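Local coordinates for lactate racemase (Thermoanaerobacterium thermosaccharolyticum, PDB 2YJG), which interconverts the D- and L-isomers of lactate, using a nickel pincer cofactor derived from nicotinic acid mononucleotide, at residues A[272-277]-A[421-426]; A[24-29]-A[413-418]; A[56-61]-A[91-96]; A[162-167]-A[232-237]. All blocks are in the same frame, centred on the assembly; numbering follows the deposited sequence.

Interaction 1: A[272-277]-A[421-426]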
loop_
_atom_site.group_PDB
_atom_site.type_symbol
_atom_site.label_atom_id
_atom_site.label_comp_id
_atom_site.label_asym_id
_atom_site.label_seq_id
_atom_site.Cartn_x
_atom_site.Cartn_y
_atom_site.Cartn_z
ATOM N N VAL A 272 12.259 -38.353 9.664
ATOM C CA VAL A 272 11.706 -39.711 9.596
ATOM C C VAL A 272 12.831 -40.667 9.265
ATOM O O VAL A 272 13.782 -40.311 8.560
ATOM C CB VAL A 272 10.582 -39.802 8.563
ATOM C CG1 VAL A 272 9.445 -38.866 8.958
ATOM C CG2 VAL A 272 11.142 -39.505 7.123
ATOM N N ASN A 273 12.753 -41.879 9.806
ATOM C CA ASN A 273 13.804 -42.861 9.661
ATOM C C ASN A 273 13.383 -43.901 8.642
ATOM O O ASN A 273 12.348 -44.576 8.836
ATOM C CB ASN A 273 14.094 -43.499 11.044
ATOM C CG ASN A 273 14.491 -42.464 12.102
ATOM O OD1 ASN A 273 13.777 -42.243 13.095
ATOM N ND2 ASN A 273 15.619 -41.831 11.894
ATOM N N ALA A 274 14.126 -44.022 7.548
ATOM C CA ALA A 274 13.763 -44.916 6.450
ATOM C C ALA A 274 14.704 -46.122 6.287
ATOM O O ALA A 274 15.909 -45.963 6.242
ATOM C CB ALA A 274 13.756 -44.092 5.109
ATOM N N LYS A 275 14.157 -47.331 6.196
ATOM C CA LYS A 275 14.875 -48.488 5.677
ATOM C C LYS A 275 14.746 -48.449 4.155
ATOM O O LYS A 275 13.631 -48.568 3.603
ATOM C CB LYS A 275 14.319 -49.816 6.225
ATOM C CG LYS A 275 14.725 -51.018 5.343
ATOM C CD LYS A 275 14.596 -52.408 6.062
ATOM C CE LYS A 275 15.174 -53.539 5.149
ATOM N NZ LYS A 275 14.822 -54.900 5.653
ATOM N N PRO A 276 15.868 -48.306 3.447
ATOM C CA PRO A 276 15.617 -48.076 2.024
ATOM C C PRO A 276 14.893 -49.234 1.306
ATOM O O PRO A 276 15.097 -50.438 1.615
ATOM C CB PRO A 276 16.993 -47.773 1.440
ATOM C CG PRO A 276 17.931 -47.533 2.647
ATOM C CD PRO A 276 17.302 -48.290 3.802
ATOM N N ALA A 277 14.016 -48.846 0.380
ATOM C CA ALA A 277 13.127 -49.761 -0.297
ATOM C C ALA A 277 13.328 -49.649 -1.784
ATOM O O ALA A 277 13.889 -48.670 -2.312
ATOM C CB ALA A 277 11.677 -49.451 0.030
ATOM N N VAL A 421 9.439 -33.422 5.205
ATOM C CA VAL A 421 10.216 -34.305 6.010
ATOM C C VAL A 421 11.725 -34.167 5.744
ATOM O O VAL A 421 12.153 -33.674 4.675
ATOM C CB VAL A 421 9.786 -35.776 5.748
ATOM C CG1 VAL A 421 8.314 -36.009 6.203
ATOM C CG2 VAL A 421 9.931 -36.159 4.286
ATOM N N ILE A 422 12.497 -34.683 6.707
ATOM C CA ILE A 422 13.925 -34.902 6.586
ATOM C C ILE A 422 14.073 -36.404 6.664
ATOM O O ILE A 422 13.878 -37.004 7.742
ATOM C CB ILE A 422 14.721 -34.234 7.757
ATOM C CG1 ILE A 422 14.538 -32.701 7.713
ATOM C CG2 ILE A 422 16.206 -34.539 7.728
ATOM C CD1 ILE A 422 14.846 -32.127 9.055
ATOM N N VAL A 423 14.452 -37.022 5.541
ATOM C CA VAL A 423 14.555 -38.490 5.527
ATOM C C VAL A 423 15.981 -38.887 5.949
ATOM O O VAL A 423 16.937 -38.538 5.274
ATOM C CB VAL A 423 14.226 -39.079 4.173
ATOM C CG1 VAL A 423 14.447 -40.695 4.164
ATOM C CG2 VAL A 423 12.813 -38.717 3.739
ATOM N N ARG A 424 16.079 -39.662 7.030
ATOM C CA ARG A 424 17.304 -40.162 7.544
ATOM C C ARG A 424 17.314 -41.658 7.356
ATOM O O ARG A 424 16.361 -42.318 7.727
ATOM C CB ARG A 424 17.350 -39.796 9.007
ATOM C CG ARG A 424 18.599 -40.194 9.777
ATOM C CD ARG A 424 18.170 -40.652 11.191
ATOM N NE ARG A 424 19.241 -41.134 12.075
ATOM C CZ ARG A 424 19.601 -42.413 12.243
ATOM N NH1 ARG A 424 19.000 -43.415 11.588
ATOM N NH2 ARG A 424 20.591 -42.703 13.095
ATOM N N GLU A 425 18.367 -42.174 6.721
ATOM C CA GLU A 425 18.584 -43.609 6.558
ATOM C C GLU A 425 18.790 -44.307 7.889
ATOM O O GLU A 425 19.618 -43.898 8.711
ATOM C CB GLU A 425 19.795 -43.860 5.656
ATOM C CG GLU A 425 20.048 -45.330 5.286
ATOM C CD GLU A 425 20.962 -45.474 4.061
ATOM O OE1 GLU A 425 21.104 -44.492 3.307
ATOM O OE2 GLU A 425 21.522 -46.577 3.846
ATOM N N LYS A 426 18.051 -45.394 8.072
ATOM C CA LYS A 426 17.926 -46.058 9.378
ATOM C C LYS A 426 19.152 -46.898 9.733
ATOM O O LYS A 426 19.638 -46.799 10.869
ATOM C CB LYS A 426 16.660 -46.923 9.363
ATOM C CG LYS A 426 16.206 -47.469 10.676
ATOM C CD LYS A 426 14.926 -48.267 10.495
ATOM C CE LYS A 426 13.697 -47.372 10.541
ATOM N NZ LYS A 426 12.502 -48.031 9.909
#
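V272 and A274 pack against V423 where two strands, 272-274 and 422-425, pair as a two-stranded parallel sheet within the C-terminal part of lactate racemase. Three bridges fix the register: V272 with V423, N273 with R424, and A274 with E425. The local strand axes are 41° apart. On the face carrying V272, A274, V423 and E425, V423 divides its two methyls between two partners. CG1, anti to its own backbone N (chi1 176°), meets A274 CB at 3.6 Å, while V423 CG2 lies 3.9 Å from V272 CG2. V272 is split in the same manner, since its other branch, CG1, turns to V421 CG1 at 4.1 Å. Beyond the strand, P276 crosses the E425 side chain at about a right angle, with P276 CG 3.9 Å from E425 OE2. Helix 293-305 backs V423 through A302 and A305.

The other face is polar. The N273 amide and R424 guanidinium planes stand 83° apart; their closest approach is doubtful in the model. The K426 chain bends at chi3 and brings CE to 3.5 Å from N273 O.

Between the faces V272 N donates to I422 O and A274 N to R424 O, while V272 O and A274 O accept from R424 N and K426 N. R424 N reaches V272 O at 2.8 Å; K426 N approaches A274 O at 2.9 Å from well above the carbonyl plane.

Interaction 2: A[24-29]-A[413-418]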
loop_
_atom_site.group_PDB
_atom_site.type_symbol
_atom_site.label_atom_id
_atom_site.label_comp_id
_atom_site.label_asym_id
_atom_site.label_seq_id
_atom_site.Cartn_x
_atom_site.Cartn_y
_atom_site.Cartn_z
ATOM N N GLY A 24 7.275 -48.982 5.416
ATOM C CA GLY A 24 6.885 -48.064 6.440
ATOM C C GLY A 24 6.114 -46.910 5.778
ATOM O O GLY A 24 6.256 -46.666 4.570
ATOM N N ILE A 25 5.328 -46.213 6.579
ATOM C CA ILE A 25 4.619 -45.002 6.124
ATOM C C ILE A 25 5.259 -43.909 6.922
ATOM O O ILE A 25 5.115 -43.840 8.151
ATOM C CB ILE A 25 3.097 -45.046 6.345
ATOM C CG1 ILE A 25 2.435 -46.189 5.567
ATOM C CG2 ILE A 25 2.462 -43.706 5.981
ATOM C CD1 ILE A 25 0.824 -46.274 5.759
ATOM N N LEU A 26 6.050 -43.077 6.264
ATOM C CA LEU A 26 6.929 -42.162 7.019
ATOM C C LEU A 26 6.334 -40.767 6.996
ATOM O O LEU A 26 6.270 -40.152 5.942
ATOM C CB LEU A 26 8.290 -42.128 6.372
ATOM C CG LEU A 26 8.905 -43.490 6.110
ATOM C CD1 LEU A 26 10.243 -43.314 5.430
ATOM C CD2 LEU A 26 9.068 -44.225 7.523
ATOM N N ARG A 27 5.922 -40.294 8.176
ATOM C CA ARG A 27 5.282 -39.013 8.322
ATOM C C ARG A 27 5.966 -38.242 9.396
ATOM O O ARG A 27 6.362 -38.780 10.425
ATOM C CB ARG A 27 3.816 -39.123 8.764
ATOM C CG ARG A 27 2.892 -39.880 7.825
ATOM C CD ARG A 27 1.476 -39.899 8.454
ATOM N NE ARG A 27 0.590 -40.906 7.869
ATOM C CZ ARG A 27 -0.250 -40.681 6.859
ATOM N NH1 ARG A 27 -0.342 -39.466 6.304
ATOM N NH2 ARG A 27 -1.026 -41.678 6.409
ATOM N N SER A 28 6.066 -36.969 9.121
ATOM C CA SER A 28 6.422 -35.974 10.072
ATOM C C SER A 28 5.437 -35.997 11.250
ATOM O O SER A 28 4.242 -36.330 11.083
ATOM C CB SER A 28 6.342 -34.634 9.351
ATOM O OG SER A 28 6.262 -33.565 10.237
ATOM N N LYS A 29 5.936 -35.600 12.410
ATOM C CA LYS A 29 5.097 -35.444 13.606
ATOM C C LYS A 29 4.014 -34.416 13.314
ATOM O O LYS A 29 4.274 -33.371 12.713
ATOM C CB LYS A 29 5.945 -35.017 14.828
ATOM C CG LYS A 29 5.871 -35.952 16.057
ATOM C CD LYS A 29 7.098 -35.815 16.998
ATOM C CE LYS A 29 7.191 -34.431 17.731
ATOM N NZ LYS A 29 6.339 -34.337 18.988
ATOM N N ASN A 413 8.231 -47.915 0.442
ATOM C CA ASN A 413 8.210 -46.868 1.417
ATOM C C ASN A 413 7.166 -45.838 1.003
ATOM O O ASN A 413 7.207 -45.376 -0.121
ATOM C CB ASN A 413 9.595 -46.199 1.536
ATOM C CG ASN A 413 10.552 -46.890 2.519
ATOM O OD1 ASN A 413 11.792 -46.784 2.382
ATOM N ND2 ASN A 413 10.007 -47.514 3.539
ATOM N N VAL A 414 6.281 -45.411 1.906
ATOM C CA VAL A 414 5.282 -44.352 1.613
ATOM C C VAL A 414 5.573 -43.125 2.412
ATOM O O VAL A 414 5.585 -43.162 3.641
ATOM C CB VAL A 414 3.808 -44.825 1.907
ATOM C CG1 VAL A 414 2.784 -43.697 1.546
ATOM C CG2 VAL A 414 3.504 -46.117 1.104
ATOM N N ILE A 415 5.835 -42.009 1.733
ATOM C CA ILE A 415 6.141 -40.773 2.402
ATOM C C ILE A 415 5.064 -39.804 1.909
ATOM O O ILE A 415 5.248 -39.171 0.858
ATOM C CB ILE A 415 7.502 -40.221 1.982
ATOM C CG1 ILE A 415 8.593 -41.327 2.046
ATOM C CG2 ILE A 415 7.839 -38.990 2.845
ATOM C CD1 ILE A 415 10.037 -40.826 1.771
ATOM N N PRO A 416 3.942 -39.694 2.641
ATOM C CA PRO A 416 2.816 -38.985 2.019
ATOM C C PRO A 416 3.071 -37.518 1.662
ATOM O O PRO A 416 2.558 -37.056 0.647
ATOM C CB PRO A 416 1.665 -39.118 3.023
ATOM C CG PRO A 416 2.153 -40.163 4.092
ATOM C CD PRO A 416 3.618 -40.321 3.945
ATOM N N ASP A 417 3.866 -36.815 2.455
ATOM C CA ASP A 417 4.299 -35.461 2.136
ATOM C C ASP A 417 5.840 -35.358 2.074
ATOM O O ASP A 417 6.545 -35.265 3.099
ATOM C CB ASP A 417 3.730 -34.498 3.135
ATOM C CG ASP A 417 4.077 -33.017 2.820
ATOM O OD1 ASP A 417 5.058 -32.745 2.083
ATOM O OD2 ASP A 417 3.354 -32.132 3.324
ATOM N N GLY A 418 6.337 -35.435 0.849
ATOM C CA GLY A 418 7.756 -35.427 0.566
ATOM C C GLY A 418 8.522 -34.142 0.894
ATOM O O GLY A 418 9.738 -34.171 1.061
HETATM O O HOH W 1 5.390 -37.617 4.902
#
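The flat guanidinium of R27 has P416 CG over one face, offset toward the rim, 3.4 Å from R27 NH1. R27 holds CG anti to its carbonyl carbon (chi1 -61°), and the chain then runs extended to NE, crossing the proline at about a right angle; the contact continues down the aliphatic part, R27 CG lying 3.8 Å from P416 CG. The same proline atom meets I25 CG2 at 4.0 Å, and P416 CD sits 3.3 Å from L26 O. An alanine in place of P416, lacking CG and CD, would probably open a gap beside I25 CG2 and leave the guanidinium freer to turn.

Ahead of the proline the backbones pair as parallel strands. V414 N donates to G24 O at 2.9 Å and L26 N to V414 O at 2.7 Å. The I25 and V414 side chains run alongside one another, I25 CG1 4.1 Å from V414 CB. Where direct pairing ends, a water links L26 O to D417 N. G24 N is buried without a partner.

Strand 22-25, from the start of the chain, thus forms an outer strand of the parallel sheet of the C-terminal part. Strand 279-283 flanks 412-415 as its other neighbour, strand 3-8 packs on I25, V414 and P416 through I4 and I6, and L26 rests on V272 and A274 of strand 271-277.

Interaction 3: A[56-61]-A[91-96]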
loop_
_atom_site.group_PDB
_atom_site.type_symbol
_atom_site.label_atom_id
_atom_site.label_comp_id
_atom_site.label_asym_id
_atom_site.label_seq_id
_atom_site.Cartn_x
_atom_site.Cartn_y
_atom_site.Cartn_z
ATOM N N LEU A 56 15.584 -7.464 22.264
ATOM C CA LEU A 56 15.579 -6.500 21.183
ATOM C C LEU A 56 15.309 -5.097 21.730
ATOM O O LEU A 56 15.928 -4.170 21.285
ATOM C CB LEU A 56 14.578 -6.919 20.088
ATOM C CG LEU A 56 14.429 -5.972 18.874
ATOM C CD1 LEU A 56 15.741 -5.630 18.213
ATOM C CD2 LEU A 56 13.419 -6.584 17.930
ATOM N N GLN A 57 14.426 -4.938 22.712
ATOM C CA GLN A 57 14.206 -3.598 23.309
ATOM C C GLN A 57 15.503 -2.942 23.778
ATOM O O GLN A 57 15.683 -1.744 23.643
ATOM C CB GLN A 57 13.197 -3.654 24.448
ATOM C CG GLN A 57 13.616 -4.430 25.687
ATOM C CD GLN A 57 12.644 -4.208 26.850
ATOM O OE1 GLN A 57 11.720 -3.404 26.740
ATOM N NE2 GLN A 57 12.875 -4.895 27.984
ATOM N N ASP A 58 16.382 -3.729 24.380
ATOM C CA ASP A 58 17.674 -3.246 24.880
ATOM C C ASP A 58 18.661 -3.001 23.781
ATOM O O ASP A 58 19.370 -1.992 23.781
ATOM C CB ASP A 58 18.228 -4.221 25.914
ATOM C CG ASP A 58 17.395 -4.238 27.167
ATOM O OD1 ASP A 58 16.826 -3.189 27.504
ATOM O OD2 ASP A 58 17.300 -5.312 27.819
ATOM N N LEU A 59 18.691 -3.889 22.793
ATOM C CA LEU A 59 19.535 -3.651 21.643
ATOM C C LEU A 59 19.190 -2.402 20.830
ATOM O O LEU A 59 20.082 -1.774 20.220
ATOM C CB LEU A 59 19.443 -4.855 20.690
ATOM C CG LEU A 59 20.070 -6.159 21.142
ATOM C CD1 LEU A 59 19.832 -7.256 20.052
ATOM C CD2 LEU A 59 21.583 -6.043 21.440
ATOM N N ALA A 60 17.888 -2.076 20.787
ATOM C CA ALA A 60 17.362 -0.976 19.988
ATOM C C ALA A 60 17.444 0.384 20.720
ATOM O O ALA A 60 17.215 1.442 20.129
ATOM C CB ALA A 60 15.891 -1.258 19.684
ATOM N N GLU A 61 17.644 0.337 22.022
ATOM C CA GLU A 61 17.738 1.574 22.810
ATOM C C GLU A 61 18.872 2.473 22.314
ATOM O O GLU A 61 20.028 2.023 22.174
ATOM C CB GLU A 61 17.923 1.228 24.298
ATOM C CG GLU A 61 17.777 2.417 25.259
ATOM C CD GLU A 61 17.767 2.051 26.712
ATOM O OE1 GLU A 61 18.299 0.986 27.092
ATOM O OE2 GLU A 61 17.230 2.846 27.496
ATOM N N ARG A 91 10.306 -0.363 20.061
ATOM C CA ARG A 91 9.883 0.985 20.502
ATOM C C ARG A 91 9.793 1.087 22.016
ATOM O O ARG A 91 9.704 2.202 22.564
ATOM C CB ARG A 91 8.572 1.389 19.834
ATOM C CG ARG A 91 8.803 1.706 18.336
ATOM C CD ARG A 91 7.485 1.970 17.546
ATOM N NE ARG A 91 7.798 2.480 16.223
ATOM C CZ ARG A 91 7.201 2.169 15.084
ATOM N NH1 ARG A 91 6.216 1.274 15.009
ATOM N NH2 ARG A 91 7.628 2.748 13.970
ATOM N N LYS A 92 9.877 -0.058 22.693
ATOM C CA LYS A 92 9.667 -0.079 24.137
ATOM C C LYS A 92 10.629 0.867 24.868
ATOM O O LYS A 92 10.235 1.565 25.826
ATOM C CB LYS A 92 9.755 -1.503 24.665
ATOM C CG LYS A 92 8.475 -2.282 24.540
ATOM C CD LYS A 92 8.643 -3.632 25.223
ATOM C CE LYS A 92 7.537 -4.640 24.830
ATOM N NZ LYS A 92 6.295 -4.518 25.655
ATOM N N LYS A 93 11.875 0.918 24.435
ATOM C CA LYS A 93 12.815 1.817 25.069
ATOM C C LYS A 93 13.358 2.849 24.069
ATOM O O LYS A 93 14.355 3.488 24.329
ATOM C CB LYS A 93 13.904 1.017 25.809
ATOM C CG LYS A 93 13.389 0.177 26.955
ATOM C CD LYS A 93 14.555 -0.626 27.645
ATOM C CE LYS A 93 14.187 -1.160 29.048
ATOM N NZ LYS A 93 15.299 -2.025 29.571
ATOM N N ASN A 94 12.624 3.062 22.957
ATOM C CA ASN A 94 13.026 3.936 21.857
ATOM C C ASN A 94 11.777 4.347 21.025
ATOM O O ASN A 94 11.567 3.894 19.863
ATOM C CB ASN A 94 14.090 3.217 21.018
ATOM C CG ASN A 94 14.777 4.106 20.049
ATOM O OD1 ASN A 94 14.413 5.269 19.892
ATOM N ND2 ASN A 94 15.786 3.571 19.367
ATOM N N LYS A 95 10.931 5.208 21.606
ATOM C CA LYS A 95 9.621 5.397 21.036
ATOM C C LYS A 95 9.718 6.021 19.652
ATOM O O LYS A 95 8.870 5.743 18.821
ATOM C CB LYS A 95 8.683 6.252 21.904
ATOM C CG LYS A 95 8.246 5.561 23.205
ATOM C CD LYS A 95 7.306 4.404 23.003
ATOM C CE LYS A 95 7.184 3.581 24.295
ATOM N NZ LYS A 95 5.922 2.828 24.226
ATOM N N SER A 96 10.761 6.822 19.423
ATOM C CA SER A 96 10.939 7.579 18.181
ATOM C C SER A 96 11.933 6.938 17.218
ATOM O O SER A 96 12.405 7.583 16.295
ATOM C CB SER A 96 11.424 9.012 18.534
ATOM O OG SER A 96 10.475 9.622 19.396
HETATM O O HOH W 2 13.850 0.115 22.727
HETATM O O HOH W 3 17.854 -0.169 29.310
#
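K93 has its CG anti to the carbonyl carbon (chi1 -64°) and is extended from there to NZ, which forms a salt bridge with D58 OD1 at 2.8 Å, on the syn lone pair of the carboxylate. Q57 places CG between its backbone N and carbonyl carbon (chi1 66°), the crowded position, then extends until OE1 lies 3.4 Å from both K92 CB and K92 CD. Q57 CD meanwhile approaches K93 CE at 4.1 Å. An alanine at Q57 would probably open a gap where the amide end lies beside K92 CD and K93 CE, leaving those chain ends freer to move.

The partners are the short helix 56-59 and the type I beta turn R91 to N94, which follows helix 79-91 and is closed by N94 N to R91 O at 3.1 Å. One water joins Q57 O to K93 N. A second links E61 OE1 with K93 NZ, whose direct separation is 4.9 Å. R91 forms a salt bridge with E128, one of the residues at the magnesium site, and S96 bonds to N65 and N98 of the second subunit. N94 ND2 donates to A60 O at 2.7 Å and also to K63 O.

Interaction 4: A[162-167]-A[232-237]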
loop_
_atom_site.group_PDB
_atom_site.type_symbol
_atom_site.label_atom_id
_atom_site.label_comp_id
_atom_site.label_asym_id
_atom_site.label_seq_id
_atom_site.Cartn_x
_atom_site.Cartn_y
_atom_site.Cartn_z
ATOM N N ALA A 162 22.513 0.614 8.512
ATOM C CA ALA A 162 21.777 0.459 9.737
ATOM C C ALA A 162 22.635 0.479 10.993
ATOM O O ALA A 162 23.716 -0.099 11.038
ATOM C CB ALA A 162 20.976 -0.835 9.699
ATOM N N ASP A 163 22.134 1.190 11.996
ATOM C CA ASP A 163 22.616 1.125 13.394
ATOM C C ASP A 163 22.372 -0.198 14.041
ATOM O O ASP A 163 23.156 -0.685 14.879
ATOM C CB ASP A 163 21.776 2.089 14.241
ATOM C CG ASP A 163 22.418 3.361 14.426
ATOM O OD1 ASP A 163 23.517 3.556 13.821
ATOM O OD2 ASP A 163 21.844 4.180 15.171
ATOM N N LEU A 164 21.228 -0.780 13.707
ATOM C CA LEU A 164 20.918 -2.116 14.159
ATOM C C LEU A 164 20.228 -2.802 13.013
ATOM O O LEU A 164 19.300 -2.235 12.382
ATOM C CB LEU A 164 20.038 -2.065 15.388
ATOM C CG LEU A 164 19.596 -3.363 16.028
ATOM C CD1 LEU A 164 20.778 -4.018 16.691
ATOM C CD2 LEU A 164 18.379 -3.158 16.991
ATOM N N LEU A 165 20.696 -3.998 12.690
ATOM C CA LEU A 165 20.070 -4.825 11.699
ATOM C C LEU A 165 19.444 -6.053 12.329
ATOM O O LEU A 165 20.116 -6.814 13.046
ATOM C CB LEU A 165 21.092 -5.242 10.654
ATOM C CG LEU A 165 20.564 -6.032 9.438
ATOM C CD1 LEU A 165 19.459 -5.215 8.612
ATOM C CD2 LEU A 165 21.689 -6.485 8.541
ATOM N N VAL A 166 18.159 -6.243 12.020
ATOM C CA VAL A 166 17.334 -7.305 12.549
ATOM C C VAL A 166 16.727 -8.089 11.364
ATOM O O VAL A 166 16.531 -7.525 10.282
ATOM C CB VAL A 166 16.193 -6.679 13.425
ATOM C CG1 VAL A 166 15.189 -7.678 13.823
ATOM C CG2 VAL A 166 16.778 -6.084 14.657
ATOM N N ALA A 167 16.316 -9.325 11.597
ATOM C CA ALA A 167 15.531 -10.063 10.561
ATOM C C ALA A 167 14.476 -10.939 11.178
ATOM O O ALA A 167 14.657 -11.454 12.303
ATOM C CB ALA A 167 16.437 -10.946 9.743
ATOM N N ASN A 232 26.499 -7.883 10.163
ATOM C CA ASN A 232 26.159 -7.536 11.567
ATOM C C ASN A 232 24.649 -7.724 11.863
ATOM O O ASN A 232 24.031 -6.940 12.559
ATOM C CB ASN A 232 26.633 -6.091 11.936
ATOM C CG ASN A 232 28.173 -5.896 11.747
ATOM O OD1 ASN A 232 28.647 -5.096 10.905
ATOM N ND2 ASN A 232 28.934 -6.673 12.499
ATOM N N LEU A 233 24.080 -8.814 11.348
ATOM C CA LEU A 233 22.765 -9.270 11.785
ATOM C C LEU A 233 22.784 -9.574 13.275
ATOM O O LEU A 233 23.363 -10.564 13.755
ATOM C CB LEU A 233 22.300 -10.502 10.933
ATOM C CG LEU A 233 20.910 -11.076 11.199
ATOM C CD1 LEU A 233 19.802 -10.006 10.960
ATOM C CD2 LEU A 233 20.637 -12.339 10.320
ATOM N N ALA A 234 22.108 -8.719 14.028
ATOM C CA ALA A 234 22.229 -8.666 15.484
ATOM C C ALA A 234 21.123 -9.390 16.248
ATOM O O ALA A 234 21.272 -9.782 17.410
ATOM C CB ALA A 234 22.271 -7.187 15.903
ATOM N N PHE A 235 19.992 -9.590 15.601
ATOM C CA PHE A 235 18.829 -10.217 16.233
ATOM C C PHE A 235 17.916 -10.770 15.124
ATOM O O PHE A 235 17.714 -10.097 14.087
ATOM C CB PHE A 235 18.071 -9.169 17.060
ATOM C CG PHE A 235 17.017 -9.717 17.956
ATOM C CD1 PHE A 235 15.715 -9.901 17.508
ATOM C CD2 PHE A 235 17.298 -9.986 19.284
ATOM C CE1 PHE A 235 14.755 -10.382 18.366
ATOM C CE2 PHE A 235 16.359 -10.446 20.107
ATOM C CZ PHE A 235 15.078 -10.609 19.666
ATOM N N ILE A 236 17.376 -11.971 15.382
ATOM C CA ILE A 236 16.327 -12.564 14.548
ATOM C C ILE A 236 15.076 -12.983 15.360
ATOM O O ILE A 236 15.145 -13.182 16.613
ATOM C CB ILE A 236 16.866 -13.745 13.726
ATOM C CG1 ILE A 236 17.067 -14.986 14.610
ATOM C CG2 ILE A 236 18.157 -13.321 12.920
ATOM C CD1 ILE A 236 17.354 -16.297 13.772
ATOM N N LEU A 237 13.931 -13.057 14.677
ATOM C CA LEU A 237 12.718 -13.704 15.218
ATOM C C LEU A 237 12.390 -14.653 14.099
ATOM O O LEU A 237 12.153 -14.216 12.968
ATOM C CB LEU A 237 11.579 -12.717 15.464
ATOM C CG LEU A 237 10.203 -13.371 15.622
ATOM C CD1 LEU A 237 10.179 -14.205 16.907
ATOM C CD2 LEU A 237 9.022 -12.432 15.542
HETATM O O HOH W 4 23.318 -4.608 13.602
#
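L165 and A167 carry the backbone pairing with A234, F235 and L237, as strand 164-170 runs parallel to strand 233-241 with their local axes 28° apart. A234 N donates to L165 O at 2.9 Å, A167 N to F235 O, and L237 N to A167 O. Because L165 O takes A234 N rather than F235 N, while A167 bonds to F235 O and L237 N, strand 233-241 carries one extra residue there. A water bridges L165 N and N232 O, the latter from the positive-phi residue of the Schellman motif that closes the preceding helix.

The backbone oxygens also receive CA-H...O contacts, V166 CA lying 3.2 Å from F235 O.

The remaining contacts are apolar. L233 CD1 lies against the backbone of the neighbouring strand, 3.6 Å from V166 C, and 3.7 Å from A167 CB. L164 CD1 touches A234 CB at 3.6 Å. V166 runs alongside F235, with CG2 of V166 4.1 Å from CB of F235 and V166 CG1 at the edge of the ring.

A long connection ending in helix 219-230 leads from 164-170 to its parallel neighbour 233-241, and strand 66-71 flanks 164-170 in a Rossmann-like 3-2-1-4-5 order. With no charged side chain crossing, the pairing rests on backbone bonds and hydrocarbon packing; F235 N, buried without a partner, is probably the cost of the extra residue.

Interactions 1 and 2 lie together, their centres about 9 Å apart, and share the end of the chain: strands 412-415 and 422-425 follow each other and pair with 22-25 and 271-277. Both are partly buried strand pairings with polar groups along their rims. Interactions 3 and 4 form the other cluster, about 13 Å between centres, joined by L56 and L59 of helix 56-59 packing on V166, L164 and F235. Interaction 4 is the buried core, built from backbone bonds and hydrocarbon; interaction 3, on the surface, relies on a salt bridge, an asparagine side-chain hydrogen bond and water. The centres of interactions 1 and 4 are about 37 Å apart, on opposite sides of the chain's centre.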